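Local coordinates for DUF115 domain-containing protein (Magnetospirillum magneticum AMB-1, PDB 5MU5) that probably transfers sugars to flagellin as a Maf-type glycosyltransferase, and is involved in the formation of bacterial flagella, at residues 123-128 with 193-198; 174-179 with 571-576; 414-419 with 470-475; 549-554 with 638-643; 577-582 with 592-597. All blocks are in the same frame, centred on the assembly; numbering follows the deposited sequence.

How the contacts relate
Burial and chemistry change together over these five contacts. Contact 1 lies in the core of the N-terminal domain and is purely aliphatic, a helix packed on a parallel sheet. Contact 3, about 32 Å away between centres, packs a helix against the loop that follows a sheet strand, is only partly buried and has an ion pair within its helix segment. Contact 2 is a surface junction between the N-terminal and helical bundle regions, where a leucine meets an arginine. Contacts 4 and 5 belong to the bundle and touch one another through Val594 and Ile550; contact 5 also shares helix 568-579 with contact 2. Both have an apolar centre with a charged side chain toward solvent.

Contact 1. Residues 123-128 with 193-198; sequences HMVCLG and RQLRSA
Leu195 divides its two methyl groups between two residues of strand 123-127. Leu195 CD2 meets CG1 of Val125 at 3.8 Å, and these side chains slant across one another. Leu195 CD1 instead reaches CD2 of Leu127 at 4.0 Å, where the side chains lie at about a right angle. Val125 directs its side chain at the helix, and with chi1 at 178° it is the methyl beside the carbonyl carbon that does the touching. Leu127 starts off obliquely, and only its outer end closes on the helix. The two strand residues, spaced by one, thus share one face of the sheet and receive a single leucine between them. Ile183 also packs on Leu195, while Phe228 and Met225 of helix 219-235 join Val125 and Leu127 on this side. On the other face, Met124 and Cys126 meet helix 134-142. No hydrogen bond crosses the contact, which is wholly buried and aliphatic. Helix 188-202 leads from strand 180-183 to the parallel strand 211-214 at the far border of the sheet, so the packing is that of a beta-alpha-beta crossover. The strand order 3-2-1-4, with helices on both faces, is that of a Rossmann-like alpha/beta domain.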
# COMPACT_ATOMS: atom_id res chain seq x y z
N HIS A 123 19.03 -0.96 5.73
CA HIS A 123 18.63 -2.36 5.76
C HIS A 123 19.69 -3.28 5.22
O HIS A 123 20.46 -2.93 4.33
CB HIS A 123 17.38 -2.56 4.91
CG HIS A 123 16.19 -1.81 5.39
ND1 HIS A 123 15.42 -2.26 6.44
CD2 HIS A 123 15.59 -0.68 4.94
CE1 HIS A 123 14.40 -1.43 6.62
NE2 HIS A 123 14.49 -0.46 5.73
N MET A 124 19.73 -4.48 5.79
CA MET A 124 20.57 -5.56 5.30
C MET A 124 19.69 -6.77 5.15
O MET A 124 18.98 -7.14 6.09
CB MET A 124 21.66 -5.90 6.29
CG MET A 124 22.33 -7.21 5.94
SD MET A 124 23.91 -7.35 6.74
CE MET A 124 24.81 -6.11 5.79
N VAL A 125 19.75 -7.41 3.99
CA VAL A 125 18.96 -8.61 3.72
C VAL A 125 19.85 -9.82 3.42
O VAL A 125 20.60 -9.82 2.46
CB VAL A 125 18.02 -8.38 2.53
CG1 VAL A 125 17.24 -9.66 2.23
CG2 VAL A 125 17.06 -7.24 2.81
N CYS A 126 19.76 -10.85 4.24
CA CYS A 126 20.52 -12.07 4.04
C CYS A 126 19.61 -13.17 3.58
O CYS A 126 18.68 -13.56 4.29
CB CYS A 126 21.19 -12.52 5.32
SG CYS A 126 22.26 -11.25 5.99
N LEU A 127 19.87 -13.66 2.38
CA LEU A 127 19.08 -14.72 1.83
C LEU A 127 19.90 -15.93 2.14
O LEU A 127 20.91 -16.21 1.48
CB LEU A 127 18.90 -14.51 0.34
CG LEU A 127 18.26 -13.13 0.17
CD1 LEU A 127 18.90 -12.40 -1.00
CD2 LEU A 127 16.76 -13.26 0.05
N GLY A 128 19.50 -16.62 3.19
CA GLY A 128 20.27 -17.72 3.72
C GLY A 128 21.08 -17.23 4.92
O GLY A 128 21.51 -16.07 4.98
N ARG A 193 6.57 -12.24 0.39
CA ARG A 193 5.63 -11.50 1.24
C ARG A 193 6.23 -11.04 2.57
O ARG A 193 5.96 -9.94 3.05
CB ARG A 193 4.37 -12.33 1.56
CG ARG A 193 3.40 -12.42 0.40
CD ARG A 193 1.98 -12.78 0.83
NE ARG A 193 1.03 -12.31 -0.19
CZ ARG A 193 0.72 -12.95 -1.32
NH1 ARG A 193 1.24 -14.14 -1.62
NH2 ARG A 193 -0.14 -12.40 -2.17
N GLN A 194 7.03 -11.91 3.17
CA GLN A 194 7.59 -11.65 4.50
C GLN A 194 8.69 -10.64 4.45
O GLN A 194 8.81 -9.83 5.34
CB GLN A 194 8.14 -12.93 5.08
CG GLN A 194 7.11 -14.01 5.24
CD GLN A 194 6.48 -13.93 6.56
OE1 GLN A 194 5.56 -13.13 6.77
NE2 GLN A 194 6.98 -14.72 7.50
N LEU A 195 9.52 -10.73 3.41
CA LEU A 195 10.59 -9.76 3.19
C LEU A 195 10.01 -8.38 2.96
O LEU A 195 10.46 -7.41 3.59
CB LEU A 195 11.45 -10.14 1.99
CG LEU A 195 12.69 -10.95 2.28
CD1 LEU A 195 13.41 -11.26 0.97
CD2 LEU A 195 13.58 -10.14 3.25
N ARG A 196 9.01 -8.30 2.09
CA ARG A 196 8.33 -7.04 1.82
C ARG A 196 7.77 -6.48 3.11
O ARG A 196 7.95 -5.32 3.41
CB ARG A 196 7.21 -7.19 0.78
CG ARG A 196 7.72 -7.45 -0.63
CD ARG A 196 6.67 -7.17 -1.70
NE ARG A 196 5.55 -8.11 -1.68
CZ ARG A 196 5.44 -9.21 -2.44
NH1 ARG A 196 6.41 -9.58 -3.26
NH2 ARG A 196 4.36 -9.97 -2.34
N SER A 197 7.14 -7.33 3.88
CA SER A 197 6.54 -6.92 5.14
C SER A 197 7.60 -6.50 6.18
O SER A 197 7.41 -5.56 6.95
CB SER A 197 5.69 -8.07 5.67
OG SER A 197 5.23 -7.77 6.96
N ALA A 198 8.72 -7.20 6.20
CA ALA A 198 9.81 -6.86 7.13
C ALA A 198 10.37 -5.46 6.84
O ALA A 198 10.57 -4.69 7.75
CB ALA A 198 10.92 -7.88 7.02

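Contact 2. Residues 174-179 with 571-576; sequences RENPLR and LMLVLS
Leu573 is the residue of helix 568-579 that touches Arg179 of the N-terminal domain, and its neighbours look elsewhere. Leu571 packs on Met561 and His564 of helix 546-564. Met572 turns its side chain to Ala602, while its carbonyl O holds the next turn. At Leu573 the direction changes: CD2 lies 3.8 Å from CD of Arg179, and CD1 rests over one face of the guanidinium, 3.8 Å above its plane and displaced toward the rim. A bend at chi3 (52°) turns that group across the end of the leucine. More loosely, ND2 of Asn176 is 4.4 Å from Leu573 CD2; this asparagine folds its own loop into an Asx turn, OD1 accepting from N of Leu178 at 3.1 Å. Val574 and Leu575 return to the bundle. Ser576 sends OG to Met572 O, at 3.1 Å, from the face opposite its own backbone N. With Arg179 replaced by an alanine, Leu573 would probably lose the shank and guanidinium face packed on it, and the carbonyl of Ala145 the N-H of NE. The junction of the two domains is therefore apolar methyl against aliphatic shank and cation face, with the polar edge of the arginine bound within its own domain.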
# COMPACT_ATOMS: atom_id res chain seq x y z
N ARG A 174 15.12 -4.90 21.32
CA ARG A 174 14.63 -4.44 22.60
C ARG A 174 13.66 -3.26 22.49
O ARG A 174 12.55 -3.35 22.98
CB ARG A 174 15.77 -4.07 23.53
CG ARG A 174 15.27 -3.77 24.94
CD ARG A 174 16.42 -3.58 25.92
NE ARG A 174 17.20 -4.81 26.09
CZ ARG A 174 16.80 -5.86 26.80
NH1 ARG A 174 15.62 -5.88 27.42
NH2 ARG A 174 17.58 -6.93 26.89
N GLU A 175 14.08 -2.16 21.89
CA GLU A 175 13.21 -0.97 21.75
C GLU A 175 12.27 -1.10 20.57
O GLU A 175 11.16 -0.60 20.61
CB GLU A 175 14.03 0.31 21.56
CG GLU A 175 15.13 0.49 22.59
CD GLU A 175 14.61 0.38 24.01
OE1 GLU A 175 13.50 0.89 24.27
OE2 GLU A 175 15.32 -0.21 24.87
N ASN A 176 12.70 -1.81 19.53
CA ASN A 176 11.91 -1.96 18.32
C ASN A 176 12.13 -3.35 17.69
O ASN A 176 13.10 -3.57 16.97
CB ASN A 176 12.30 -0.86 17.34
CG ASN A 176 11.43 -0.86 16.10
OD1 ASN A 176 10.62 -1.77 15.89
ND2 ASN A 176 11.60 0.16 15.27
N PRO A 177 11.21 -4.27 17.94
CA PRO A 177 11.38 -5.64 17.46
C PRO A 177 11.43 -5.77 15.95
O PRO A 177 11.98 -6.74 15.44
CB PRO A 177 10.16 -6.39 18.03
CG PRO A 177 9.18 -5.35 18.43
CD PRO A 177 9.93 -4.09 18.67
N LEU A 178 10.90 -4.78 15.25
CA LEU A 178 10.90 -4.77 13.80
C LEU A 178 12.27 -4.53 13.17
O LEU A 178 12.39 -4.58 11.97
CB LEU A 178 9.89 -3.72 13.28
CG LEU A 178 8.47 -4.00 13.80
CD1 LEU A 178 7.51 -2.81 13.66
CD2 LEU A 178 7.93 -5.27 13.15
N ARG A 179 13.29 -4.26 13.97
CA ARG A 179 14.66 -4.10 13.42
C ARG A 179 15.40 -5.42 13.10
O ARG A 179 16.41 -5.38 12.40
CB ARG A 179 15.51 -3.25 14.35
CG ARG A 179 15.08 -1.80 14.37
CD ARG A 179 15.94 -1.01 15.33
NE ARG A 179 17.32 -1.27 15.02
CZ ARG A 179 18.35 -0.85 15.71
NH1 ARG A 179 18.20 -0.11 16.78
NH2 ARG A 179 19.56 -1.18 15.32
N LEU A 571 18.42 8.89 12.82
CA LEU A 571 17.47 9.89 12.37
C LEU A 571 16.26 9.26 11.74
O LEU A 571 15.14 9.69 12.03
CB LEU A 571 18.11 10.83 11.35
CG LEU A 571 17.19 11.87 10.73
CD1 LEU A 571 16.47 12.65 11.81
CD2 LEU A 571 18.01 12.78 9.84
N MET A 572 16.48 8.26 10.88
CA MET A 572 15.35 7.54 10.23
C MET A 572 14.53 6.76 11.21
O MET A 572 13.32 6.74 11.11
CB MET A 572 15.82 6.57 9.15
CG MET A 572 15.99 7.15 7.77
SD MET A 572 14.58 8.05 7.09
CE MET A 572 13.14 7.12 7.63
N LEU A 573 15.19 6.10 12.16
CA LEU A 573 14.47 5.36 13.20
C LEU A 573 13.59 6.30 13.99
O LEU A 573 12.45 5.98 14.29
CB LEU A 573 15.43 4.65 14.17
CG LEU A 573 16.09 3.39 13.61
CD1 LEU A 573 17.31 2.97 14.44
CD2 LEU A 573 15.09 2.26 13.50
N VAL A 574 14.11 7.48 14.31
CA VAL A 574 13.33 8.44 15.09
C VAL A 574 12.13 8.97 14.30
O VAL A 574 11.04 9.07 14.84
CB VAL A 574 14.20 9.59 15.61
CG1 VAL A 574 13.35 10.65 16.29
CG2 VAL A 574 15.22 9.05 16.60
N LEU A 575 12.33 9.31 13.03
CA LEU A 575 11.22 9.81 12.21
C LEU A 575 10.17 8.74 11.96
O LEU A 575 8.97 9.01 11.99
CB LEU A 575 11.71 10.34 10.85
CG LEU A 575 12.52 11.63 10.86
CD1 LEU A 575 13.05 11.90 9.46
CD2 LEU A 575 11.68 12.79 11.38
N SER A 576 10.61 7.52 11.69
CA SER A 576 9.67 6.43 11.47
C SER A 576 8.77 6.24 12.67
O SER A 576 7.53 6.21 12.52
CB SER A 576 10.37 5.12 11.14
OG SER A 576 10.90 5.19 9.83

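Contact 3. Residues 414-419 with 470-475; sequences VDLGSR and LWTRDA
A chi1 of -50° puts CG of Leu416 anti to its carbonyl carbon and sends both methyls toward Thr472 and Arg473. The helix they reach, 467-482, belongs to a beta-alpha-beta crossover of the Rossmann-like central region: after an inserted small antiparallel sheet, it leads from strand 408-412 to the neighbouring parallel strand 488-491. CD2 of Leu416 meets CG2 of Thr472 at 3.8 Å, the side chains crossing at a slant. Leu416 CD1 settles against the root of Arg473, 3.9 Å from CA and 4.0 Å from CB. Thr472 is turned so that its methyl faces the leucine while OG1 bonds to Ile468 O and to Thr392 OG1; one branch serves the apolar contact and the other the helix. Val496, Met469 and Leu476 pack round Leu416 as well. Beyond CB the arginine leads away from the loop, and a bend at chi3 (71°) brings its guanidinium to Asp474. Leu470 CD2 lies 3.5 Å above one face of that group, offset toward the rim, and NH1 forms a salt bridge with Glu455. A methionine in place of Arg473 is likely to leave Asp474 and Glu455 as two carboxylates without the cation they share. In this side-on grip one oxygen takes both bonds: Asp474 OD1 receives Arg473 NE at 3.0 Å nearly in line with its C-O bond, and Arg473 NH2 at 2.9 Å from the syn side.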
# COMPACT_ATOMS: atom_id res chain seq x y z
N VAL A 414 -18.31 -4.97 -17.58
CA VAL A 414 -17.12 -5.09 -16.74
C VAL A 414 -16.16 -5.92 -17.58
O VAL A 414 -15.92 -7.09 -17.31
CB VAL A 414 -17.40 -5.82 -15.43
CG1 VAL A 414 -16.16 -5.82 -14.53
CG2 VAL A 414 -18.53 -5.14 -14.69
N ASP A 415 -15.64 -5.28 -18.64
CA ASP A 415 -14.80 -5.93 -19.63
C ASP A 415 -13.36 -6.03 -19.13
O ASP A 415 -12.78 -7.11 -19.13
CB ASP A 415 -14.82 -5.14 -20.94
CG ASP A 415 -16.18 -5.16 -21.64
OD1 ASP A 415 -17.15 -5.70 -21.07
OD2 ASP A 415 -16.27 -4.61 -22.76
N LEU A 416 -12.79 -4.90 -18.73
CA LEU A 416 -11.44 -4.86 -18.18
C LEU A 416 -10.44 -5.42 -19.19
O LEU A 416 -9.50 -6.15 -18.83
CB LEU A 416 -11.37 -5.66 -16.86
CG LEU A 416 -12.45 -5.33 -15.84
CD1 LEU A 416 -12.32 -6.18 -14.61
CD2 LEU A 416 -12.39 -3.85 -15.48
N GLY A 417 -10.70 -5.11 -20.46
CA GLY A 417 -9.90 -5.54 -21.58
C GLY A 417 -10.73 -5.71 -22.84
O GLY A 417 -11.95 -5.74 -22.78
N SER A 418 -10.04 -5.84 -23.97
CA SER A 418 -10.68 -5.99 -25.27
C SER A 418 -10.34 -7.32 -25.87
O SER A 418 -9.21 -7.77 -25.82
CB SER A 418 -10.20 -4.93 -26.25
OG SER A 418 -10.53 -3.64 -25.80
N ARG A 419 -11.37 -7.92 -26.45
CA ARG A 419 -11.28 -9.13 -27.19
C ARG A 419 -10.21 -9.00 -28.28
O ARG A 419 -10.01 -7.93 -28.87
CB ARG A 419 -12.67 -9.42 -27.78
CG ARG A 419 -12.79 -10.60 -28.71
CD ARG A 419 -12.50 -11.92 -28.03
NE ARG A 419 -13.49 -12.35 -27.04
CZ ARG A 419 -13.34 -13.43 -26.29
NH1 ARG A 419 -12.25 -14.17 -26.43
NH2 ARG A 419 -14.24 -13.79 -25.40
N LEU A 470 -6.12 -5.33 -14.45
CA LEU A 470 -5.86 -6.59 -13.76
C LEU A 470 -6.03 -6.40 -12.25
O LEU A 470 -6.52 -7.31 -11.59
CB LEU A 470 -4.46 -7.11 -14.10
CG LEU A 470 -4.16 -7.25 -15.61
CD1 LEU A 470 -2.68 -7.45 -15.83
CD2 LEU A 470 -4.94 -8.37 -16.24
N TRP A 471 -5.63 -5.24 -11.73
CA TRP A 471 -5.83 -4.94 -10.30
C TRP A 471 -7.31 -4.86 -10.01
O TRP A 471 -7.78 -5.38 -9.02
CB TRP A 471 -5.20 -3.60 -9.88
CG TRP A 471 -3.71 -3.50 -10.10
CD1 TRP A 471 -2.81 -4.52 -10.18
CD2 TRP A 471 -2.95 -2.28 -10.19
NE1 TRP A 471 -1.56 -4.02 -10.37
CE2 TRP A 471 -1.61 -2.65 -10.36
CE3 TRP A 471 -3.28 -0.92 -10.13
CZ2 TRP A 471 -0.58 -1.70 -10.50
CZ3 TRP A 471 -2.26 0.03 -10.28
CH2 TRP A 471 -0.92 -0.37 -10.46
N THR A 472 -8.05 -4.23 -10.92
CA THR A 472 -9.48 -4.14 -10.78
C THR A 472 -10.06 -5.52 -10.80
O THR A 472 -10.87 -5.85 -9.94
CB THR A 472 -10.08 -3.29 -11.91
OG1 THR A 472 -9.61 -1.95 -11.78
CG2 THR A 472 -11.61 -3.29 -11.84
N ARG A 473 -9.65 -6.34 -11.77
CA ARG A 473 -10.10 -7.73 -11.85
C ARG A 473 -9.79 -8.53 -10.60
O ARG A 473 -10.62 -9.31 -10.12
CB ARG A 473 -9.43 -8.42 -13.03
CG ARG A 473 -9.77 -9.89 -13.18
CD ARG A 473 -8.74 -10.56 -14.09
NE ARG A 473 -7.48 -10.66 -13.40
CZ ARG A 473 -6.34 -11.08 -13.95
NH1 ARG A 473 -6.32 -11.46 -15.22
NH2 ARG A 473 -5.24 -11.11 -13.21
N ASP A 474 -8.56 -8.39 -10.09
CA ASP A 474 -8.19 -9.12 -8.88
C ASP A 474 -9.01 -8.65 -7.66
O ASP A 474 -9.36 -9.46 -6.81
CB ASP A 474 -6.67 -9.03 -8.59
CG ASP A 474 -5.80 -9.79 -9.64
OD1 ASP A 474 -6.32 -10.33 -10.65
OD2 ASP A 474 -4.57 -9.85 -9.44
N ALA A 475 -9.33 -7.35 -7.58
CA ALA A 475 -10.09 -6.86 -6.42
C ALA A 475 -11.54 -7.37 -6.46
O ALA A 475 -12.13 -7.70 -5.42
CB ALA A 475 -10.03 -5.34 -6.30

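Contact 4. Residues 549-554 with 638-643; sequences SIVTLL and LQVEWY
Ile550 and Val640 face each other across two helix segments that run antiparallel, at 177°, with axes 9.9 Å apart. The meeting depends on beta-branched conformations. In Ile550 the CG2 branch stands opposite the backbone N and touches both methyls of Val640, CG1 and CG2, each at 3.8 Å. Its longer branch is extended (chi2 162°), and its end, Ile550 CD1, lies 3.9 Å from Val640 CG1. Val640 has CG1 anti to N, and this methyl meets the isoleucine at CB, CG2 and CD1, the two side chains crossing at a slant. Next to this pair and nearer solvent, Val551 meets Glu641 at about a right angle. Glu641 leaves its helix obliquely, with CG beside the backbone N (chi1 -71°), and then extends, so that CG is 4.0 Å and OE2 3.7 Å from CG2 of Val551. Phe593 and Val594 of helix 589-609 pack against Ile550 as well, making it a point where three helices converge. No hydrogen bond spans the contact. Its chemistry is graded: branched aliphatic groups fill the buried middle, and toward the outside a glutamate supplies its aliphatic stem while its carboxylate borders a valine methyl, which probably keeps the charge near solvent.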
# COMPACT_ATOMS: atom_id res chain seq x y z
N SER A 549 -2.41 19.65 16.48
CA SER A 549 -1.80 18.32 16.42
C SER A 549 -0.77 18.18 15.30
O SER A 549 0.26 17.52 15.46
CB SER A 549 -2.86 17.27 16.13
OG SER A 549 -3.95 17.39 17.02
N ILE A 550 -1.08 18.75 14.15
CA ILE A 550 -0.22 18.62 13.00
C ILE A 550 1.05 19.43 13.22
O ILE A 550 2.16 18.92 13.06
CB ILE A 550 -0.93 19.06 11.70
CG1 ILE A 550 -2.11 18.11 11.42
CG2 ILE A 550 0.04 19.02 10.54
CD1 ILE A 550 -3.15 18.64 10.45
N VAL A 551 0.88 20.67 13.62
CA VAL A 551 1.99 21.57 13.87
C VAL A 551 2.91 21.05 14.98
O VAL A 551 4.13 21.21 14.92
CB VAL A 551 1.45 22.96 14.17
CG1 VAL A 551 2.56 23.87 14.68
CG2 VAL A 551 0.81 23.52 12.91
N THR A 552 2.32 20.42 15.99
CA THR A 552 3.06 19.74 17.06
C THR A 552 3.91 18.59 16.49
O THR A 552 5.10 18.46 16.82
CB THR A 552 2.06 19.22 18.12
OG1 THR A 552 1.44 20.34 18.77
CG2 THR A 552 2.75 18.34 19.17
N LEU A 553 3.30 17.77 15.65
CA LEU A 553 4.02 16.67 15.01
C LEU A 553 5.19 17.18 14.15
O LEU A 553 6.29 16.64 14.18
CB LEU A 553 3.06 15.81 14.16
CG LEU A 553 3.67 14.58 13.48
CD1 LEU A 553 4.44 13.69 14.47
CD2 LEU A 553 2.62 13.77 12.76
N LEU A 554 4.92 18.22 13.38
CA LEU A 554 5.93 18.80 12.52
C LEU A 554 7.09 19.32 13.36
O LEU A 554 8.24 19.13 13.00
CB LEU A 554 5.33 19.94 11.71
CG LEU A 554 4.38 19.52 10.59
CD1 LEU A 554 3.74 20.74 9.96
CD2 LEU A 554 5.12 18.69 9.55
N LEU A 638 2.86 26.52 7.96
CA LEU A 638 2.04 27.66 7.54
C LEU A 638 0.90 27.24 6.65
O LEU A 638 -0.17 27.82 6.72
CB LEU A 638 2.89 28.70 6.82
CG LEU A 638 3.88 29.41 7.73
CD1 LEU A 638 4.90 30.13 6.87
CD2 LEU A 638 3.17 30.36 8.69
N GLN A 639 1.13 26.24 5.79
CA GLN A 639 0.07 25.77 4.88
C GLN A 639 -1.07 25.11 5.63
O GLN A 639 -2.25 25.33 5.34
CB GLN A 639 0.64 24.81 3.83
CG GLN A 639 1.38 25.55 2.74
CD GLN A 639 1.73 24.68 1.56
OE1 GLN A 639 1.51 23.48 1.57
NE2 GLN A 639 2.31 25.29 0.52
N VAL A 640 -0.69 24.32 6.63
CA VAL A 640 -1.65 23.62 7.46
C VAL A 640 -2.56 24.60 8.20
O VAL A 640 -3.78 24.41 8.22
CB VAL A 640 -0.92 22.67 8.44
CG1 VAL A 640 -1.81 22.25 9.61
CG2 VAL A 640 -0.42 21.44 7.69
N GLU A 641 -1.96 25.63 8.80
CA GLU A 641 -2.70 26.62 9.58
C GLU A 641 -3.62 27.44 8.70
O GLU A 641 -4.76 27.71 9.06
CB GLU A 641 -1.74 27.53 10.35
CG GLU A 641 -1.06 26.82 11.51
CD GLU A 641 0.05 27.64 12.17
OE1 GLU A 641 0.38 28.75 11.68
OE2 GLU A 641 0.61 27.16 13.18
N TRP A 642 -3.11 27.86 7.55
CA TRP A 642 -3.92 28.54 6.55
C TRP A 642 -5.07 27.66 6.04
O TRP A 642 -6.18 28.13 5.83
CB TRP A 642 -3.01 28.94 5.39
CG TRP A 642 -3.72 29.39 4.17
CD1 TRP A 642 -4.22 30.62 3.93
CD2 TRP A 642 -3.98 28.60 2.99
NE1 TRP A 642 -4.80 30.66 2.68
CE2 TRP A 642 -4.67 29.43 2.09
CE3 TRP A 642 -3.71 27.28 2.62
CZ2 TRP A 642 -5.08 28.99 0.82
CZ3 TRP A 642 -4.14 26.84 1.37
CH2 TRP A 642 -4.81 27.70 0.49
N TYR A 643 -4.79 26.37 5.82
CA TYR A 643 -5.78 25.44 5.29
C TYR A 643 -6.93 25.22 6.24
O TYR A 643 -8.08 25.26 5.82
CB TYR A 643 -5.14 24.10 4.94
CG TYR A 643 -6.09 22.95 4.80
CD1 TYR A 643 -6.78 22.74 3.62
CD2 TYR A 643 -6.28 22.06 5.84
CE1 TYR A 643 -7.66 21.67 3.49
CE2 TYR A 643 -7.14 20.98 5.72
CZ TYR A 643 -7.83 20.79 4.54
OH TYR A 643 -8.69 19.71 4.41

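Contact 5. Residues 577-582 with 592-597; sequences EMLLRD and FFVRGT
A helical hairpin of the bundle closes here, Leu579 at the end of helix 568-579 lying against Val594 and Arg595 of helix 589-609. The backbones come close, with the CA atoms of Leu579 and Arg595 only 5.5 Å apart. Leu579 CB and Arg595 CB meet at 4.0 Å. Leu579 then points CD2 at CG2 of Val594, also 4.0 Å away, and the two side chains cross at about a right angle. This inner half of the contact adjoins Leu553 and Leu554 of helix 546-564, both packed on Val594. Arg595 has its CG in the crowded position between backbone N and carbonyl carbon (chi1 67°), and the extended chain passes the end of the first helix, CD lying 3.8 Å from Leu579 O. Leu580 leaves helical geometry directly afterwards, and Gln591 NE2 donates to the carbonyl of Met578 across the turn. Farther out, Asp582 OD1 is 4.2 Å from Arg595 NH1, at the guanidinium edge. The two charges are too far apart to pair directly, and the aspartate is poorly ordered, so the attraction is probably weak. The guanidinium is also backed by a ring of its own helix: CD1 of Phe592 stands 3.6 Å above one face, offset toward the rim.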
# COMPACT_ATOMS: atom_id res chain seq x y z
N GLU A 577 9.37 6.14 13.86
CA GLU A 577 8.61 5.99 15.10
C GLU A 577 7.53 7.07 15.26
O GLU A 577 6.42 6.77 15.67
CB GLU A 577 9.52 5.98 16.33
CG GLU A 577 8.77 5.98 17.65
CD GLU A 577 9.69 5.88 18.85
OE1 GLU A 577 10.91 6.13 18.71
OE2 GLU A 577 9.19 5.54 19.95
N MET A 578 7.86 8.31 14.93
CA MET A 578 6.90 9.40 14.99
C MET A 578 5.83 9.37 13.91
O MET A 578 4.74 9.84 14.13
CB MET A 578 7.61 10.73 14.84
CG MET A 578 8.44 11.10 16.04
SD MET A 578 9.38 12.59 15.68
CE MET A 578 10.33 12.69 17.20
N LEU A 579 6.16 8.87 12.73
CA LEU A 579 5.25 9.00 11.59
C LEU A 579 4.49 7.75 11.17
O LEU A 579 3.34 7.86 10.71
CB LEU A 579 6.02 9.53 10.39
CG LEU A 579 6.64 10.90 10.60
CD1 LEU A 579 7.48 11.20 9.38
CD2 LEU A 579 5.60 11.98 10.82
N LEU A 580 5.13 6.59 11.30
CA LEU A 580 4.57 5.30 10.84
C LEU A 580 4.02 4.54 12.04
O LEU A 580 3.11 5.04 12.69
CB LEU A 580 5.64 4.51 10.08
CG LEU A 580 6.35 5.32 8.99
CD1 LEU A 580 7.46 4.51 8.35
CD2 LEU A 580 5.39 5.84 7.93
N ARG A 581 4.55 3.34 12.34
CA ARG A 581 4.09 2.54 13.49
C ARG A 581 2.58 2.29 13.41
O ARG A 581 1.85 2.49 14.38
CB ARG A 581 4.47 3.25 14.81
CG ARG A 581 4.16 2.47 16.09
CD ARG A 581 4.56 3.28 17.32
NE ARG A 581 3.76 4.50 17.48
CZ ARG A 581 2.54 4.56 18.01
NH1 ARG A 581 1.90 3.47 18.42
NH2 ARG A 581 1.93 5.74 18.11
N ASP A 582 2.13 1.87 12.23
CA ASP A 582 0.69 1.67 11.97
C ASP A 582 0.07 0.53 12.80
O ASP A 582 -1.10 0.61 13.19
CB ASP A 582 0.46 1.41 10.46
CG ASP A 582 -0.99 1.63 10.03
OD1 ASP A 582 -1.20 2.14 8.92
OD2 ASP A 582 -1.93 1.30 10.77
N PHE A 592 -1.39 11.10 9.08
CA PHE A 592 -1.83 11.00 7.71
C PHE A 592 -1.51 12.26 6.94
O PHE A 592 -1.15 12.19 5.78
CB PHE A 592 -3.33 10.77 7.60
CG PHE A 592 -3.72 9.34 7.69
CD1 PHE A 592 -3.32 8.45 6.72
CD2 PHE A 592 -4.52 8.89 8.73
CE1 PHE A 592 -3.68 7.13 6.79
CE2 PHE A 592 -4.90 7.57 8.81
CZ PHE A 592 -4.48 6.69 7.84
N PHE A 593 -1.66 13.40 7.58
CA PHE A 593 -1.39 14.67 6.89
C PHE A 593 0.03 14.85 6.40
O PHE A 593 0.23 15.30 5.29
CB PHE A 593 -1.80 15.86 7.74
CG PHE A 593 -3.11 16.44 7.36
CD1 PHE A 593 -4.28 15.77 7.64
CD2 PHE A 593 -3.17 17.66 6.70
CE1 PHE A 593 -5.49 16.31 7.26
CE2 PHE A 593 -4.39 18.19 6.31
CZ PHE A 593 -5.55 17.51 6.60
N VAL A 594 1.01 14.47 7.21
CA VAL A 594 2.39 14.81 6.93
C VAL A 594 3.36 13.68 6.60
O VAL A 594 4.39 13.95 5.98
CB VAL A 594 2.99 15.60 8.12
CG1 VAL A 594 2.16 16.85 8.38
CG2 VAL A 594 3.10 14.75 9.38
N ARG A 595 3.04 12.44 6.94
CA ARG A 595 4.02 11.35 6.78
C ARG A 595 4.51 11.10 5.35
O ARG A 595 5.67 10.76 5.16
CB ARG A 595 3.49 10.04 7.36
CG ARG A 595 2.31 9.47 6.59
CD ARG A 595 1.63 8.33 7.32
NE ARG A 595 0.71 7.66 6.41
CZ ARG A 595 0.12 6.50 6.66
NH1 ARG A 595 0.33 5.87 7.81
NH2 ARG A 595 -0.69 5.97 5.75
N GLY A 596 3.64 11.24 4.37
CA GLY A 596 4.01 10.98 2.99
C GLY A 596 5.02 12.00 2.53
O GLY A 596 6.04 11.66 1.92
N THR A 597 4.75 13.26 2.85
CA THR A 597 5.61 14.33 2.44
C THR A 597 6.96 14.23 3.13
O THR A 597 8.00 14.17 2.45
CB THR A 597 4.89 15.65 2.65
OG1 THR A 597 3.73 15.65 1.79
CG2 THR A 597 5.79 16.83 2.31